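Local structure of binary enterotoxin of Clostridium perfringens component a (Clostridium perfringens, 5WTZ) at residues 9-14 and 157-162; 193-196 and 201-204. The protein binds NAD+ and, as the enzymatic component of a binary enterotoxin, probably transfers ADP-ribose from it to actin. One frame throughout, in Å; residues are numbered along the deposited sequence.

Contact 1: residues 9-14 and 157-162; sequences PMDFAK and LVHLKL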
loop_
_atom_site.group_PDB
_atom_site.type_symbol
_atom_site.label_atom_id
_atom_site.label_comp_id
_atom_site.label_asym_id
_atom_site.label_seq_id
_atom_site.Cartn_x
_atom_site.Cartn_y
_atom_site.Cartn_z
ATOM N N PRO A 9 -11.054 13.827 -25.756
ATOM C CA PRO A 9 -11.395 14.504 -24.502
ATOM C C PRO A 9 -10.559 13.991 -23.338
ATOM O O PRO A 9 -9.827 13.012 -23.476
ATOM C CB PRO A 9 -12.871 14.153 -24.302
ATOM C CG PRO A 9 -13.044 12.857 -25.035
ATOM C CD PRO A 9 -12.162 12.988 -26.246
ATOM N N MET A 10 -10.668 14.660 -22.198
ATOM C CA MET A 10 -10.023 14.201 -20.985
ATOM C C MET A 10 -10.809 13.011 -20.436
ATOM O O MET A 10 -10.234 12.042 -19.926
ATOM C CB MET A 10 -9.950 15.340 -19.969
ATOM C CG MET A 10 -9.083 15.071 -18.768
ATOM S SD MET A 10 -9.017 16.507 -17.670
ATOM C CE MET A 10 -7.919 17.581 -18.592
ATOM N N ASP A 11 -12.132 13.102 -20.577
ATOM C CA ASP A 11 -13.083 12.121 -20.055
ATOM C C ASP A 11 -14.039 11.653 -21.162
ATOM O O ASP A 11 -14.892 12.420 -21.611
ATOM C CB ASP A 11 -13.864 12.739 -18.891
ATOM C CG ASP A 11 -14.593 11.713 -18.043
ATOM O OD1 ASP A 11 -14.836 10.577 -18.514
ATOM O OD2 ASP A 11 -14.932 12.051 -16.887
ATOM N N PHE A 12 -13.895 10.399 -21.600
ATOM C CA PHE A 12 -14.749 9.837 -22.658
ATOM C C PHE A 12 -16.189 9.669 -22.188
ATOM O O PHE A 12 -17.096 9.492 -23.002
ATOM C CB PHE A 12 -14.206 8.488 -23.150
ATOM C CG PHE A 12 -13.072 8.619 -24.121
ATOM C CD1 PHE A 12 -13.280 9.155 -25.378
ATOM C CD2 PHE A 12 -11.792 8.227 -23.768
ATOM C CE1 PHE A 12 -12.232 9.288 -26.273
ATOM C CE2 PHE A 12 -10.742 8.358 -24.654
ATOM C CZ PHE A 12 -10.960 8.887 -25.909
ATOM N N ALA A 13 -16.377 9.736 -20.872
ATOM C CA ALA A 13 -17.689 9.707 -20.238
ATOM C C ALA A 13 -18.526 8.511 -20.707
ATOM O O ALA A 13 -18.587 7.495 -20.027
ATOM C CB ALA A 13 -18.420 11.009 -20.493
ATOM N N LYS A 14 -19.155 8.632 -21.873
ATOM C CA LYS A 14 -19.997 7.555 -22.399
ATOM C C LYS A 14 -19.750 7.304 -23.887
ATOM O O LYS A 14 -20.344 6.405 -24.496
ATOM C CB LYS A 14 -21.468 7.878 -22.151
ATOM C CG LYS A 14 -21.804 8.017 -20.677
ATOM C CD LYS A 14 -23.299 8.081 -20.456
ATOM C CE LYS A 14 -23.649 7.852 -18.994
ATOM N NZ LYS A 14 -25.097 8.090 -18.747
ATOM N N LEU A 157 -18.657 3.089 -7.485
ATOM C CA LEU A 157 -18.110 3.374 -8.802
ATOM C C LEU A 157 -16.945 4.334 -8.620
ATOM O O LEU A 157 -17.108 5.445 -8.068
ATOM C CB LEU A 157 -19.160 3.984 -9.734
ATOM C CG LEU A 157 -18.602 4.556 -11.050
ATOM C CD1 LEU A 157 -18.061 3.441 -11.949
ATOM C CD2 LEU A 157 -19.646 5.388 -11.797
ATOM N N VAL A 158 -15.765 3.917 -9.071
ATOM C CA VAL A 158 -14.582 4.770 -8.993
ATOM C C VAL A 158 -14.379 5.489 -10.324
ATOM O O VAL A 158 -14.325 4.871 -11.380
ATOM C CB VAL A 158 -13.301 3.982 -8.624
ATOM C CG1 VAL A 158 -12.099 4.919 -8.535
ATOM C CG2 VAL A 158 -13.479 3.250 -7.286
ATOM N N HIS A 159 -14.261 6.806 -10.233
ATOM C CA HIS A 159 -14.029 7.688 -11.360
ATOM C C HIS A 159 -12.633 8.287 -11.167
ATOM O O HIS A 159 -12.470 9.287 -10.476
ATOM C CB HIS A 159 -15.130 8.752 -11.403
ATOM C CG HIS A 159 -14.992 9.750 -12.507
ATOM N ND1 HIS A 159 -15.199 11.096 -12.312
ATOM C CD2 HIS A 159 -14.722 9.595 -13.825
ATOM C CE1 HIS A 159 -15.036 11.737 -13.457
ATOM N NE2 HIS A 159 -14.750 10.848 -14.392
ATOM N N LEU A 160 -11.638 7.646 -11.778
ATOM C CA LEU A 160 -10.229 7.833 -11.442
ATOM C C LEU A 160 -9.507 8.651 -12.494
ATOM O O LEU A 160 -9.572 8.327 -13.684
ATOM C CB LEU A 160 -9.547 6.461 -11.283
ATOM C CG LEU A 160 -8.065 6.453 -10.865
ATOM C CD1 LEU A 160 -7.856 7.020 -9.459
ATOM C CD2 LEU A 160 -7.492 5.045 -10.958
ATOM N N LYS A 161 -8.825 9.708 -12.049
ATOM C CA LYS A 161 -8.105 10.609 -12.948
ATOM C C LYS A 161 -6.638 10.207 -13.047
ATOM O O LYS A 161 -5.883 10.303 -12.075
ATOM C CB LYS A 161 -8.233 12.058 -12.481
ATOM C CG LYS A 161 -7.643 13.076 -13.459
ATOM C CD LYS A 161 -7.715 14.499 -12.934
ATOM C CE LYS A 161 -7.320 15.495 -14.018
ATOM N NZ LYS A 161 -7.336 16.911 -13.533
ATOM N N LEU A 162 -6.247 9.752 -14.232
ATOM C CA LEU A 162 -4.869 9.368 -14.503
ATOM C C LEU A 162 -4.107 10.574 -15.018
ATOM O O LEU A 162 -4.507 11.180 -16.009
ATOM C CB LEU A 162 -4.817 8.233 -15.537
ATOM C CG LEU A 162 -5.693 7.003 -15.325
ATOM C CD1 LEU A 162 -5.477 6.029 -16.474
ATOM C CD2 LEU A 162 -5.383 6.355 -13.991
#
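Asp-11 and Lys-161 make the closest backbone approach, CA to CA 8.8 Å, so the irregular loop 9-14 and strand 157-162 meet through side chains alone. The central pair is a His-carboxylate hydrogen bond: NE2 of His-159 donates to OD2 of Asp-11 over 2.8 Å, with 150° at the hydrogen. OD2 lies near the plane of the imidazole, at its edge, whereas NE2 meets the syn side of OD2 from 31° outside the carboxylate plane; the two flat groups are turned 28° apart. His-159 has CG anti to its N, which swings the ring off the strand to the loop. The other oxygen, OD1, accepts from N of Ala-13 at 2.9 Å, an Asx turn, and is hydrogen-bonded to the hydroxyl of Tyr-95 on strand 92-98. Beside this pair, SD of Met-10 passes CE of the extended Lys-161 at 4.2 Å, a loose van der Waals contact at the surface. ND1 of His-159 is hydrogen-bonded to OD1 of Asp-207, and the imidazole stacks with Tyr-93 and Tyr-95. With a carboxylate at each ring nitrogen, the imidazole is fixed in rotation and its protonated form would probably be favoured.

Contact 2: residues 193-196 and 201-204; sequences LSIV and KQYA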
loop_
_atom_site.group_PDB
_atom_site.type_symbol
_atom_site.label_atom_id
_atom_site.label_comp_id
_atom_site.label_asym_id
_atom_site.label_seq_id
_atom_site.Cartn_x
_atom_site.Cartn_y
_atom_site.Cartn_z
ATOM N N LEU A 193 -17.000 12.781 -3.393
ATOM C CA LEU A 193 -17.945 11.701 -3.126
ATOM C C LEU A 193 -19.369 12.167 -3.388
ATOM O O LEU A 193 -19.763 13.276 -3.008
ATOM C CB LEU A 193 -17.815 11.190 -1.682
ATOM C CG LEU A 193 -18.766 10.070 -1.231
ATOM C CD1 LEU A 193 -18.390 8.685 -1.804
ATOM C CD2 LEU A 193 -18.844 9.987 0.291
ATOM N N SER A 194 -20.137 11.313 -4.056
ATOM C CA SER A 194 -21.507 11.612 -4.412
ATOM C C SER A 194 -22.221 10.326 -4.768
ATOM O O SER A 194 -21.593 9.290 -4.979
ATOM C CB SER A 194 -21.566 12.590 -5.584
ATOM O OG SER A 194 -20.960 12.024 -6.731
ATOM N N ILE A 195 -23.540 10.394 -4.826
ATOM C CA ILE A 195 -24.335 9.271 -5.273
ATOM C C ILE A 195 -24.637 9.429 -6.758
ATOM O O ILE A 195 -24.954 10.525 -7.233
ATOM C CB ILE A 195 -25.641 9.149 -4.467
ATOM C CG1 ILE A 195 -25.329 8.937 -2.986
ATOM C CG2 ILE A 195 -26.490 8.010 -4.988
ATOM C CD1 ILE A 195 -26.556 8.780 -2.121
ATOM N N VAL A 196 -24.511 8.333 -7.494
ATOM C CA VAL A 196 -24.800 8.329 -8.919
ATOM C C VAL A 196 -25.789 7.210 -9.191
ATOM O O VAL A 196 -25.663 6.111 -8.646
ATOM C CB VAL A 196 -23.512 8.153 -9.792
ATOM C CG1 VAL A 196 -22.819 6.814 -9.525
ATOM C CG2 VAL A 196 -23.832 8.297 -11.268
ATOM N N LYS A 201 -30.310 2.301 -10.264
ATOM C CA LYS A 201 -29.670 1.917 -9.012
ATOM C C LYS A 201 -28.618 2.927 -8.566
ATOM O O LYS A 201 -27.830 3.429 -9.373
ATOM C CB LYS A 201 -29.036 0.529 -9.157
ATOM C CG LYS A 201 -28.271 0.033 -7.950
ATOM C CD LYS A 201 -27.818 -1.403 -8.202
ATOM C CE LYS A 201 -26.944 -1.929 -7.089
ATOM N NZ LYS A 201 -27.622 -1.827 -5.768
ATOM N N GLN A 202 -28.602 3.214 -7.273
ATOM C CA GLN A 202 -27.624 4.150 -6.726
ATOM C C GLN A 202 -26.305 3.482 -6.354
ATOM O O GLN A 202 -26.278 2.409 -5.755
ATOM C CB GLN A 202 -28.195 4.864 -5.501
ATOM C CG GLN A 202 -29.307 5.841 -5.837
ATOM C CD GLN A 202 -29.785 6.634 -4.632
ATOM O OE1 GLN A 202 -29.305 6.436 -3.512
ATOM N NE2 GLN A 202 -30.744 7.534 -4.858
ATOM N N TYR A 203 -25.213 4.149 -6.701
ATOM C CA TYR A 203 -23.886 3.708 -6.331
ATOM C C TYR A 203 -23.165 4.868 -5.672
ATOM O O TYR A 203 -23.440 6.025 -5.978
ATOM C CB TYR A 203 -23.102 3.226 -7.553
ATOM C CG TYR A 203 -23.711 2.053 -8.288
ATOM C CD1 TYR A 203 -24.709 2.245 -9.248
ATOM C CD2 TYR A 203 -23.283 0.748 -8.034
ATOM C CE1 TYR A 203 -25.270 1.167 -9.936
ATOM C CE2 TYR A 203 -23.841 -0.332 -8.712
ATOM C CZ TYR A 203 -24.832 -0.116 -9.662
ATOM O OH TYR A 203 -25.388 -1.178 -10.343
ATOM N N ALA A 204 -22.239 4.562 -4.772
ATOM C CA ALA A 204 -21.359 5.580 -4.223
ATOM C C ALA A 204 -20.249 5.872 -5.232
ATOM O O ALA A 204 -19.416 5.004 -5.514
ATOM C CB ALA A 204 -20.778 5.128 -2.885
#
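Ile-195 and Gln-202 lean across each other on one face of the two-stranded ribbon formed by 193-196 and 201-204. The CG2 methyl of Ile-195 does the touching: it lies 3.6 Å from CB of Gln-202 and 3.5 Å from OE1, and the glutamine chain passes over this one methyl, with CB, CG, CD and OE1 all in contact with it. That methyl is anti to the isoleucine N, while CG1 lies beside that N. The glutamine is extended beyond CG, and its OE1 accepts a hydrogen bond from N of Ile-118, which ties the amide to the loop before helix 120-130. On this face too, CD1 of Leu-193 approaches CB of Ala-204, and both Leu-193 and Ile-195 reach Ile-123 of that helix.

The strands are the two arms of a beta hairpin, antiparallel with 164° between their directions, in the mixed five-stranded sheet of the N-terminal ADP-ribosyltransferase-like domain. Val-196 and Tyr-203 form a hydrogen-bonded pair: N of Val-196 gives to O of Tyr-203 at 3.0 Å, nearly straight at 170°, and N of Tyr-203 to O of Val-196 at 2.8 Å, only a little more bent. Ile-195 and Ala-204 follow as a non-hydrogen-bonded pair. CA-H groups of Ile-195 and Gln-202 add contacts to the same two carbonyl oxygens.

On the opposite face, CG1 of Val-196 sits between its own N and carbonyl carbon (chi1 62°), which sets it 4.1 Å from CB of Tyr-203. The rest of the ring extends past the valine, carrying its hydroxyl to N of Ser-152, and it meets the ring of Tyr-97 with the planes inclined. CD1 of Tyr-203 passes 4.0 Å from O of Val-196, which lies near the ring plane at its edge.

In the fold
Strands 156-162 and 201-211 are parallel neighbours in one sheet and bring the two contacts together, their centres about 15 Å apart. N of Leu-157 probably donates to O of Ala-204 at 2.9 Å, and CD2 of Leu-157 packs on CG1 of Val-196. Contact 1 is a surface contact between a loop and this sheet; it buries 120 Å² and relies on polar side chains. Contact 2, partly buried, lies within the sheet, buries 294 Å² and relies on main-chain bonds with apolar contacts on both faces. Along the chain contact 1 closes before contact 2 opens, and both lie away from the NAD site.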